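Local coordinates for CIR protein (Plasmodium chabaudi chabaudi, PDB 6ZYV), which is of unknown function but belongs to the Plasmodium PIR (Cir/Yir/Bir) family of variant antigens, probably membrane proteins associated with infected red blood cells, at residues 190-195 against 236-241; 183-188 against 232-237; 22-27 against 57-62; 15-20 against 63-68. The protein carries 5 engineered substitutions. All coordinates share one frame; numbering follows the deposited sequence.

In the fold
The four contacts fall into two pairs on an all-helical ectodomain. Along the chain the N-terminal pair closes first: contact 4 joins helices 8-20 and 55-71, and contact 3, whose segments both lie between those of contact 4, sets the loop after helix 8-20 on the same helix 55-71. Their centres are 10 Å apart and they touch. Contacts 1 and 2, 11 Å apart, both lay the segment after helix 213-226, at the C-terminal end of the modelled ectodomain, on helix 181-198 and share P236 and L237. About 28 to 35 Å separates the centres of the two pairs, so one packs the first helices together while the other holds the segment that leads toward the predicted transmembrane helix.

Contact 1: 190-195 against 236-241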
# COMPACT_ATOMS: atom_id res chain seq x y z
N ASP A 190 -20.85 -1.08 2.38
CA ASP A 190 -21.43 -1.32 3.71
C ASP A 190 -20.31 -1.51 4.75
O ASP A 190 -20.41 -1.00 5.85
CB ASP A 190 -22.33 -2.57 3.69
CG ASP A 190 -23.65 -2.40 2.95
OD1 ASP A 190 -23.99 -1.25 2.59
OD2 ASP A 190 -24.35 -3.41 2.74
N GLU A 191 -19.24 -2.22 4.38
CA GLU A 191 -18.09 -2.46 5.24
C GLU A 191 -17.37 -1.13 5.55
O GLU A 191 -16.96 -0.90 6.68
CB GLU A 191 -17.13 -3.45 4.56
CG GLU A 191 -15.97 -3.87 5.45
CD GLU A 191 -14.86 -4.65 4.76
OE1 GLU A 191 -14.97 -4.89 3.54
OE2 GLU A 191 -13.88 -5.03 5.45
N TYR A 192 -17.25 -0.27 4.54
CA TYR A 192 -16.64 1.03 4.71
C TYR A 192 -17.53 1.97 5.58
O TYR A 192 -17.01 2.67 6.46
CB TYR A 192 -16.35 1.64 3.34
CG TYR A 192 -15.78 3.03 3.44
CD1 TYR A 192 -14.55 3.25 4.05
CD2 TYR A 192 -16.49 4.13 2.97
CE1 TYR A 192 -14.04 4.53 4.18
CE2 TYR A 192 -15.97 5.41 3.07
CZ TYR A 192 -14.74 5.60 3.67
OH TYR A 192 -14.26 6.88 3.84
N GLN A 193 -18.86 1.94 5.38
CA GLN A 193 -19.79 2.73 6.19
C GLN A 193 -19.69 2.31 7.66
O GLN A 193 -19.65 3.16 8.53
CB GLN A 193 -21.24 2.55 5.69
CG GLN A 193 -22.28 3.37 6.48
CD GLN A 193 -22.08 4.85 6.30
OE1 GLN A 193 -22.46 5.43 5.27
NE2 GLN A 193 -21.47 5.51 7.28
N LYS A 194 -19.55 1.00 7.92
CA LYS A 194 -19.38 0.46 9.25
C LYS A 194 -18.04 0.91 9.84
O LYS A 194 -17.97 1.22 11.03
CB LYS A 194 -19.50 -1.07 9.26
CG LYS A 194 -19.47 -1.67 10.65
CD LYS A 194 -19.96 -3.12 10.69
CE LYS A 194 -19.87 -3.74 12.07
NZ LYS A 194 -18.47 -4.07 12.42
N PHE A 195 -16.99 0.99 9.02
CA PHE A 195 -15.68 1.48 9.47
C PHE A 195 -15.79 2.96 9.95
O PHE A 195 -15.22 3.31 10.98
CB PHE A 195 -14.64 1.31 8.34
CG PHE A 195 -13.41 2.18 8.47
CD1 PHE A 195 -12.38 1.83 9.34
CD2 PHE A 195 -13.30 3.36 7.75
CE1 PHE A 195 -11.28 2.66 9.49
CE2 PHE A 195 -12.20 4.19 7.91
CZ PHE A 195 -11.20 3.84 8.76
N PRO A 236 -22.76 4.56 -4.54
CA PRO A 236 -21.67 5.53 -4.33
C PRO A 236 -20.92 5.24 -3.02
O PRO A 236 -21.47 4.65 -2.09
CB PRO A 236 -22.40 6.87 -4.25
CG PRO A 236 -23.75 6.51 -3.65
CD PRO A 236 -24.08 5.11 -4.14
N LEU A 237 -19.66 5.66 -2.95
CA LEU A 237 -18.87 5.48 -1.75
C LEU A 237 -19.41 6.40 -0.65
O LEU A 237 -19.64 7.58 -0.90
CB LEU A 237 -17.41 5.84 -2.03
CG LEU A 237 -16.45 5.49 -0.90
CD1 LEU A 237 -16.20 4.01 -0.85
CD2 LEU A 237 -15.16 6.25 -1.02
N PRO A 238 -19.67 5.85 0.56
CA PRO A 238 -20.16 6.67 1.68
C PRO A 238 -19.33 7.95 1.94
O PRO A 238 -18.11 7.93 1.78
CB PRO A 238 -20.07 5.72 2.87
CG PRO A 238 -20.16 4.36 2.27
CD PRO A 238 -19.48 4.44 0.96
N THR A 239 -19.99 9.07 2.26
CA THR A 239 -19.28 10.34 2.45
C THR A 239 -19.06 10.74 3.90
O THR A 239 -18.23 11.61 4.18
CB THR A 239 -19.98 11.49 1.71
OG1 THR A 239 -21.23 11.76 2.33
CG2 THR A 239 -20.20 11.20 0.25
N THR A 240 -19.84 10.17 4.83
CA THR A 240 -19.76 10.56 6.24
C THR A 240 -20.18 9.42 7.16
O THR A 240 -20.79 8.45 6.71
CB THR A 240 -20.70 11.78 6.45
OG1 THR A 240 -20.75 12.12 7.84
CG2 THR A 240 -22.12 11.52 5.98
N LYS A 241 -19.89 9.55 8.47
CA LYS A 241 -20.41 8.60 9.45
C LYS A 241 -21.95 8.81 9.53
O LYS A 241 -22.47 9.88 9.22
CB LYS A 241 -19.72 8.69 10.82
CG LYS A 241 -20.09 9.91 11.65
CD LYS A 241 -19.12 10.10 12.82
CE LYS A 241 -19.34 11.43 13.50
NZ LYS A 241 -18.14 11.87 14.28
O HOH W 1 -15.71 8.89 2.93
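The ring of Y192 and the pyrrolidine of P238 meet where the segment after helix 213-226, at the C-terminal end of the modelled ectodomain, runs past helix 181-198, and Q193, the next residue, meets the same proline. Y192 CD2 lies 3.6 Å from P238 CD, and P238 CG is almost as near, so the single ring carbon CD2 bears on two ring carbons of the proline. The P238 carbonyl O sits at the edge of the tyrosine ring, close to its plane, 3.5 Å from Y192 CE2. A water bridges the phenol to residues 236-241, 2.6 Å from Y192 OH, and donates to P238 O; the hydroxyl is also hydrogen-bonded to Y208. L237 CD1 approaches Y192 CD2 obliquely, the two side chains crossing at about a right angle.

In this all-helical PIR ectodomain the chain has no regular structure at 236-241, and one direct hydrogen bond joins it to residues 190-195. That bond comes from Q193, whose NE2 donates to T240 O at 3.1 Å with a nearly straight N-H...O angle of 169°. The acceptor lies close to the glutamine amide plane, and the donor falls on a lone pair in the plane of the carbonyl. A bend at chi2 (66°) turns CD out of an extended course, and Q193 OE1 comes to 3.4 Å from P238 CB. The amide nitrogen is shared: NE2 is also hydrogen-bonded to N197 OD1, one turn further along the helix.

Contact 2: 183-188 against 232-237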
# COMPACT_ATOMS: atom_id res chain seq x y z
N LYS A 183 -22.43 -7.15 -6.32
CA LYS A 183 -22.61 -7.72 -4.98
C LYS A 183 -21.41 -7.37 -4.09
O LYS A 183 -21.61 -6.93 -2.96
CB LYS A 183 -22.76 -9.25 -5.08
CG LYS A 183 -22.99 -9.95 -3.74
CD LYS A 183 -23.03 -11.50 -3.87
CE LYS A 183 -24.43 -12.09 -4.02
NZ LYS A 183 -24.65 -13.28 -3.14
N ASP A 184 -20.17 -7.51 -4.61
CA ASP A 184 -18.97 -7.19 -3.86
C ASP A 184 -18.83 -5.70 -3.55
O ASP A 184 -18.38 -5.36 -2.46
CB ASP A 184 -17.71 -7.73 -4.55
CG ASP A 184 -17.61 -9.25 -4.57
OD1 ASP A 184 -18.44 -9.92 -3.90
OD2 ASP A 184 -16.70 -9.78 -5.27
N ALA A 185 -19.21 -4.83 -4.50
CA ALA A 185 -19.16 -3.39 -4.32
C ALA A 185 -20.15 -2.96 -3.23
O ALA A 185 -19.81 -2.11 -2.41
CB ALA A 185 -19.46 -2.68 -5.63
N GLN A 186 -21.34 -3.59 -3.18
CA GLN A 186 -22.34 -3.30 -2.15
C GLN A 186 -21.85 -3.74 -0.77
O GLN A 186 -22.02 -3.00 0.19
CB GLN A 186 -23.71 -3.93 -2.47
CG GLN A 186 -24.86 -3.37 -1.59
CD GLN A 186 -25.32 -1.93 -1.86
OE1 GLN A 186 -25.85 -1.60 -2.94
NE2 GLN A 186 -25.12 -1.03 -0.90
N ASN A 187 -21.19 -4.91 -0.68
CA ASN A 187 -20.61 -5.36 0.59
C ASN A 187 -19.46 -4.42 1.00
O ASN A 187 -19.31 -4.12 2.18
CB ASN A 187 -20.09 -6.79 0.48
CG ASN A 187 -21.18 -7.83 0.43
OD1 ASN A 187 -22.31 -7.58 0.84
ND2 ASN A 187 -20.88 -9.01 -0.05
N PHE A 188 -18.66 -3.96 0.04
CA PHE A 188 -17.55 -3.05 0.28
C PHE A 188 -18.03 -1.69 0.85
O PHE A 188 -17.48 -1.24 1.85
CB PHE A 188 -16.74 -2.85 -1.01
CG PHE A 188 -15.66 -1.80 -0.87
CD1 PHE A 188 -14.47 -2.08 -0.20
CD2 PHE A 188 -15.86 -0.51 -1.35
CE1 PHE A 188 -13.50 -1.09 -0.02
CE2 PHE A 188 -14.90 0.47 -1.16
CZ PHE A 188 -13.72 0.18 -0.53
N SER A 232 -24.16 -2.13 -14.73
CA SER A 232 -24.76 -2.08 -13.41
C SER A 232 -24.77 -0.71 -12.77
O SER A 232 -23.92 0.13 -13.06
CB SER A 232 -24.04 -3.06 -12.47
OG SER A 232 -23.93 -4.35 -13.04
N ASN A 233 -25.71 -0.49 -11.85
CA ASN A 233 -25.83 0.73 -11.08
C ASN A 233 -25.12 0.50 -9.74
O ASN A 233 -25.70 -0.05 -8.83
CB ASN A 233 -27.31 1.03 -10.87
CG ASN A 233 -27.63 2.25 -10.06
OD1 ASN A 233 -28.75 2.36 -9.53
ND2 ASN A 233 -26.70 3.20 -9.95
N PHE A 234 -23.87 0.91 -9.65
CA PHE A 234 -23.06 0.71 -8.47
C PHE A 234 -23.38 1.75 -7.41
O PHE A 234 -23.65 2.90 -7.74
CB PHE A 234 -21.56 0.73 -8.83
CG PHE A 234 -21.12 -0.51 -9.58
CD1 PHE A 234 -20.66 -1.62 -8.90
CD2 PHE A 234 -21.15 -0.56 -10.96
CE1 PHE A 234 -20.23 -2.75 -9.59
CE2 PHE A 234 -20.73 -1.70 -11.65
CZ PHE A 234 -20.29 -2.79 -10.96
N PRO A 235 -23.38 1.35 -6.12
CA PRO A 235 -23.64 2.33 -5.07
C PRO A 235 -22.47 3.32 -4.95
O PRO A 235 -21.32 2.98 -5.23
CB PRO A 235 -23.78 1.46 -3.81
CG PRO A 235 -22.92 0.29 -4.08
CD PRO A 235 -23.03 0.03 -5.56
N PRO A 236 -22.76 4.56 -4.54
CA PRO A 236 -21.67 5.53 -4.33
C PRO A 236 -20.92 5.24 -3.02
O PRO A 236 -21.47 4.65 -2.09
CB PRO A 236 -22.40 6.87 -4.25
CG PRO A 236 -23.75 6.51 -3.65
CD PRO A 236 -24.08 5.11 -4.14
N LEU A 237 -19.66 5.66 -2.95
CA LEU A 237 -18.87 5.48 -1.75
C LEU A 237 -19.41 6.40 -0.65
O LEU A 237 -19.64 7.58 -0.90
CB LEU A 237 -17.41 5.84 -2.03
CG LEU A 237 -16.45 5.49 -0.90
CD1 LEU A 237 -16.20 4.01 -0.85
CD2 LEU A 237 -15.16 6.25 -1.02
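F234 meets A185 with its rim: the methyl CB of A185 lies near the plane of the phenyl ring, 3.6 Å from F234 CD1 and 4.0 Å from F234 CE1. The F234 ring is placed by a chi1 of -72°, which sets CG anti to the carbonyl carbon, and it also touches C181 and L182 of the same helix as well as I223 and C226 of helix 213-226. P235 follows with its CB directed at the helix, and Q186 lies obliquely across it. The amide group of Q186 approaches the proline ring: Q186 OE1 lies 3.7 Å from P235 CG, while the bend at chi2 (72°) brings Q186 CD within 4.0 Å of P235 CG. At the far end of the contact F188 and L237 also cross at a slant, F188 CE2 standing 3.8 Å from L237 CD1. The ring of F188 meets that of Y219 as well, their planes inclined by about 20°.

The extended, proline-rich segment thus covers the seam between helix 181-198 and helix 213-226, two helices that the C181-C226 disulfide of this protein also ties together. P235 O accepts a hydrogen bond from the Y219 hydroxyl on helix 213-226. Between residues 183-188 and 232-237, however, the contact is van der Waals in kind, with the Q186 amide laid against proline carbons and no hydrogen bond crossing.

Contact 3: 22-27 against 57-62; sequences LQIDTI and DKISAG
K58 on helix 55-71 reaches across the backbone of L22 and Q23, which belong to the loop that leaves helix 8-20 in the N-terminal part of this all-helical PIR ectodomain. The loop is tied internally by the C21-C32 disulfide, just ahead of L22, and Q23 touches C32.

K58 touches the loop chiefly through the carbon part of its chain. Its CG stands anti to the carbonyl carbon (chi1 -65°), and the stem continues extended through CD and CE. K58 CD lies 3.4 Å from L22 O and 3.8 Å from Q23 CB, so the methylenes rest on a peptide carbonyl and on the root of the glutamine side chain.

The polar terms are looser. K58 NZ is 3.8 Å from Q23 O, and no hydrogen bond links the segments. D25 OD1 stands 5.8 Å from the same nitrogen, without contact between the charged atoms; the opposite charges may still attract weakly.

The apolar terms lie deeper, where L22, I24 and I59 are all buried. L22 CD2 makes a longer contact of 4.3 Å with I59 CG1, and both residues also touch I98 of helix 81-101. One turn along from K58, G62 has no side chain, and its CA packs on I18 CD1 of helix 8-20 at 3.5 Å. The two isoleucines cross at about a right angle and meet through their longer branches. I24 CD1 presses on I59 CG1 at 3.5 Å, tighter than usual for two carbons, and lies 3.7 Å from I59 CD1.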
# COMPACT_ATOMS: atom_id res chain seq x y z
N LEU A 22 7.54 -12.14 2.71
CA LEU A 22 8.27 -11.42 3.74
C LEU A 22 9.16 -12.31 4.64
O LEU A 22 10.11 -11.79 5.25
CB LEU A 22 7.35 -10.52 4.57
CG LEU A 22 7.87 -9.09 4.79
CD1 LEU A 22 8.38 -8.44 3.50
CD2 LEU A 22 6.80 -8.23 5.39
N GLN A 23 8.92 -13.63 4.69
CA GLN A 23 9.75 -14.59 5.43
C GLN A 23 9.86 -14.32 6.95
O GLN A 23 10.69 -14.94 7.62
CB GLN A 23 11.15 -14.70 4.80
CG GLN A 23 11.38 -15.97 3.99
CD GLN A 23 10.52 -16.04 2.76
OE1 GLN A 23 9.46 -16.68 2.75
NE2 GLN A 23 10.95 -15.37 1.70
N ILE A 24 9.04 -13.42 7.49
CA ILE A 24 9.07 -13.11 8.91
C ILE A 24 8.12 -14.02 9.66
O ILE A 24 6.92 -14.05 9.37
CB ILE A 24 8.76 -11.61 9.15
CG1 ILE A 24 9.84 -10.73 8.52
CG2 ILE A 24 8.59 -11.31 10.63
CD1 ILE A 24 9.40 -9.44 8.28
N ASP A 25 8.67 -14.80 10.59
CA ASP A 25 7.98 -15.77 11.45
C ASP A 25 6.68 -15.24 12.11
O ASP A 25 5.65 -15.92 12.06
CB ASP A 25 8.95 -16.32 12.53
CG ASP A 25 9.92 -15.30 13.12
OD1 ASP A 25 10.78 -14.78 12.37
OD2 ASP A 25 9.83 -15.02 14.35
N THR A 26 6.75 -14.04 12.70
CA THR A 26 5.62 -13.41 13.39
C THR A 26 4.52 -12.94 12.43
O THR A 26 3.36 -12.85 12.83
CB THR A 26 6.13 -12.29 14.30
OG1 THR A 26 6.65 -11.24 13.49
CG2 THR A 26 7.20 -12.77 15.26
N ILE A 27 4.88 -12.61 11.19
CA ILE A 27 3.90 -12.18 10.20
C ILE A 27 3.72 -13.28 9.17
O ILE A 27 4.70 -13.68 8.53
CB ILE A 27 4.28 -10.85 9.49
CG1 ILE A 27 4.42 -9.68 10.49
CG2 ILE A 27 3.29 -10.53 8.36
CD1 ILE A 27 4.87 -8.37 9.83
N ASP A 57 15.74 -6.24 7.83
CA ASP A 57 16.41 -6.29 6.53
C ASP A 57 15.41 -6.73 5.46
O ASP A 57 15.40 -6.16 4.38
CB ASP A 57 17.59 -7.29 6.54
CG ASP A 57 18.85 -6.81 7.24
OD1 ASP A 57 18.82 -5.72 7.85
OD2 ASP A 57 19.89 -7.54 7.18
N LYS A 58 14.59 -7.73 5.75
CA LYS A 58 13.59 -8.25 4.82
C LYS A 58 12.49 -7.22 4.54
O LYS A 58 12.07 -7.07 3.40
CB LYS A 58 12.97 -9.55 5.36
CG LYS A 58 13.96 -10.70 5.48
CD LYS A 58 13.35 -11.91 6.20
CE LYS A 58 14.39 -12.94 6.54
NZ LYS A 58 14.19 -13.53 7.90
N ILE A 59 12.04 -6.50 5.60
CA ILE A 59 11.01 -5.46 5.46
C ILE A 59 11.56 -4.31 4.63
O ILE A 59 10.89 -3.82 3.74
CB ILE A 59 10.51 -4.96 6.85
CG1 ILE A 59 9.75 -6.07 7.58
CG2 ILE A 59 9.60 -3.73 6.69
CD1 ILE A 59 9.61 -5.82 9.09
N SER A 60 12.81 -3.91 4.92
CA SER A 60 13.48 -2.84 4.20
C SER A 60 13.60 -3.18 2.71
O SER A 60 13.25 -2.36 1.86
CB SER A 60 14.85 -2.59 4.82
OG SER A 60 15.62 -1.67 4.07
N ALA A 61 14.07 -4.41 2.39
CA ALA A 61 14.23 -4.86 1.02
C ALA A 61 12.88 -4.99 0.31
O ALA A 61 12.78 -4.66 -0.87
CB ALA A 61 14.98 -6.18 1.00
N GLY A 62 11.86 -5.45 1.03
CA GLY A 62 10.50 -5.59 0.52
C GLY A 62 9.84 -4.27 0.20
O GLY A 62 9.11 -4.14 -0.78

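Contact 4: 15-20 against 63-68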
# COMPACT_ATOMS: atom_id res chain seq x y z
N ILE A 15 1.61 -5.69 -3.72
CA ILE A 15 1.55 -5.81 -2.27
C ILE A 15 1.34 -7.27 -1.86
O ILE A 15 2.07 -7.78 -1.01
CB ILE A 15 0.49 -4.85 -1.64
CG1 ILE A 15 0.94 -3.38 -1.76
CG2 ILE A 15 0.22 -5.21 -0.19
CD1 ILE A 15 -0.06 -2.35 -1.31
N LYS A 16 0.41 -7.97 -2.55
CA LYS A 16 0.21 -9.39 -2.25
C LYS A 16 1.49 -10.22 -2.44
O LYS A 16 1.85 -11.05 -1.59
CB LYS A 16 -0.96 -10.01 -3.03
CG LYS A 16 -1.18 -11.49 -2.68
CD LYS A 16 -2.51 -11.76 -1.96
CE LYS A 16 -2.84 -13.22 -1.76
NZ LYS A 16 -1.85 -13.87 -0.85
N LYS A 17 2.22 -9.94 -3.54
CA LYS A 17 3.48 -10.63 -3.84
C LYS A 17 4.51 -10.44 -2.70
O LYS A 17 5.03 -11.43 -2.17
CB LYS A 17 4.05 -10.13 -5.20
CG LYS A 17 4.17 -11.21 -6.27
CD LYS A 17 4.44 -10.63 -7.68
CE LYS A 17 3.35 -9.67 -8.19
NZ LYS A 17 3.80 -8.83 -9.36
N ILE A 18 4.74 -9.18 -2.26
CA ILE A 18 5.70 -8.94 -1.20
C ILE A 18 5.20 -9.49 0.16
O ILE A 18 6.02 -10.00 0.92
CB ILE A 18 6.18 -7.46 -1.11
CG1 ILE A 18 7.46 -7.35 -0.26
CG2 ILE A 18 5.10 -6.52 -0.60
CD1 ILE A 18 8.58 -8.30 -0.70
N ASP A 19 3.89 -9.44 0.43
CA ASP A 19 3.34 -10.00 1.66
C ASP A 19 3.68 -11.48 1.82
O ASP A 19 4.22 -11.88 2.86
CB ASP A 19 1.81 -9.81 1.72
CG ASP A 19 1.33 -8.55 2.39
OD1 ASP A 19 2.14 -7.92 3.09
OD2 ASP A 19 0.14 -8.19 2.21
N ASP A 20 3.38 -12.30 0.80
CA ASP A 20 3.66 -13.73 0.87
C ASP A 20 5.16 -14.03 1.03
O ASP A 20 5.51 -15.04 1.64
CB ASP A 20 3.09 -14.43 -0.37
CG ASP A 20 1.60 -14.18 -0.59
OD1 ASP A 20 0.91 -13.83 0.40
OD2 ASP A 20 1.14 -14.32 -1.74
N PHE A 63 10.13 -3.26 1.01
CA PHE A 63 9.62 -1.91 0.83
C PHE A 63 10.25 -1.26 -0.41
O PHE A 63 9.55 -0.62 -1.18
CB PHE A 63 9.91 -1.06 2.09
CG PHE A 63 9.49 0.38 1.97
CD1 PHE A 63 8.17 0.76 2.19
CD2 PHE A 63 10.41 1.36 1.63
CE1 PHE A 63 7.78 2.09 2.06
CE2 PHE A 63 10.03 2.68 1.50
CZ PHE A 63 8.71 3.04 1.72
N ILE A 64 11.56 -1.43 -0.60
CA ILE A 64 12.28 -0.90 -1.76
C ILE A 64 11.82 -1.61 -3.02
O ILE A 64 11.54 -0.96 -4.03
CB ILE A 64 13.80 -0.99 -1.55
CG1 ILE A 64 14.21 -0.06 -0.40
CG2 ILE A 64 14.57 -0.67 -2.83
CD1 ILE A 64 15.58 -0.36 0.12
N TRP A 65 11.62 -2.94 -2.95
CA TRP A 65 11.07 -3.69 -4.07
C TRP A 65 9.69 -3.12 -4.50
O TRP A 65 9.48 -2.90 -5.68
CB TRP A 65 10.97 -5.18 -3.73
CG TRP A 65 10.47 -6.03 -4.86
CD1 TRP A 65 11.21 -6.61 -5.85
CD2 TRP A 65 9.10 -6.37 -5.12
NE1 TRP A 65 10.38 -7.29 -6.72
CE2 TRP A 65 9.08 -7.13 -6.30
CE3 TRP A 65 7.90 -6.08 -4.48
CZ2 TRP A 65 7.90 -7.66 -6.83
CZ3 TRP A 65 6.73 -6.56 -5.03
CH2 TRP A 65 6.74 -7.37 -6.17
N LEU A 66 8.81 -2.79 -3.52
CA LEU A 66 7.50 -2.18 -3.76
C LEU A 66 7.62 -0.89 -4.50
O LEU A 66 6.93 -0.72 -5.48
CB LEU A 66 6.72 -1.88 -2.46
CG LEU A 66 5.71 -2.89 -1.95
CD1 LEU A 66 4.80 -2.23 -0.89
CD2 LEU A 66 4.91 -3.55 -3.10
N LEU A 67 8.43 0.05 -3.99
CA LEU A 67 8.64 1.35 -4.62
C LEU A 67 9.18 1.20 -6.02
O LEU A 67 8.74 1.93 -6.90
CB LEU A 67 9.61 2.22 -3.80
CG LEU A 67 9.06 2.90 -2.56
CD1 LEU A 67 10.16 3.76 -1.91
CD2 LEU A 67 7.85 3.77 -2.91
N VAL A 68 10.12 0.27 -6.25
CA VAL A 68 10.67 0.04 -7.57
C VAL A 68 9.55 -0.45 -8.53
O VAL A 68 9.40 0.09 -9.63
CB VAL A 68 11.88 -0.91 -7.52
CG1 VAL A 68 12.25 -1.42 -8.91
CG2 VAL A 68 13.09 -0.22 -6.88
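I18 touches both W65 and L66 in a nearly antiparallel helix pair, whose local axes run at 163° to each other and come within 10.2 Å. The side-chain contacts of the tight part are apolar and divide between the branch-point carbon CB and the CG2 methyl of the isoleucine. I18 CB lies obliquely against the six-membered ring of the indole, 4.0 Å from W65 CE3. The CG2 methyl, held between the backbone N and the carbonyl carbon while CG1 is anti to N (chi1 -163°), points to the leucine instead and lies 3.9 Å from L66 CD2. One turn earlier, I15 CG1 adds a slanting contact with L66 CD1 at 4.1 Å.

Toward solvent less is covered. There the partly exposed K17 touches the indole through its CB alone, 4.0 Å from W65 CH2, and its ammonium forms a salt bridge with D14 on its own helix.

On the inner side W94 of helix 81-101 touches I15, I18 and L66 alike, and its indole N-H bonds to D19. Helix 81-101 thus packs on both helices of the pair, 8-20 and 55-71, and helix 154-174 meets it through Y158 and F161, which touch I15.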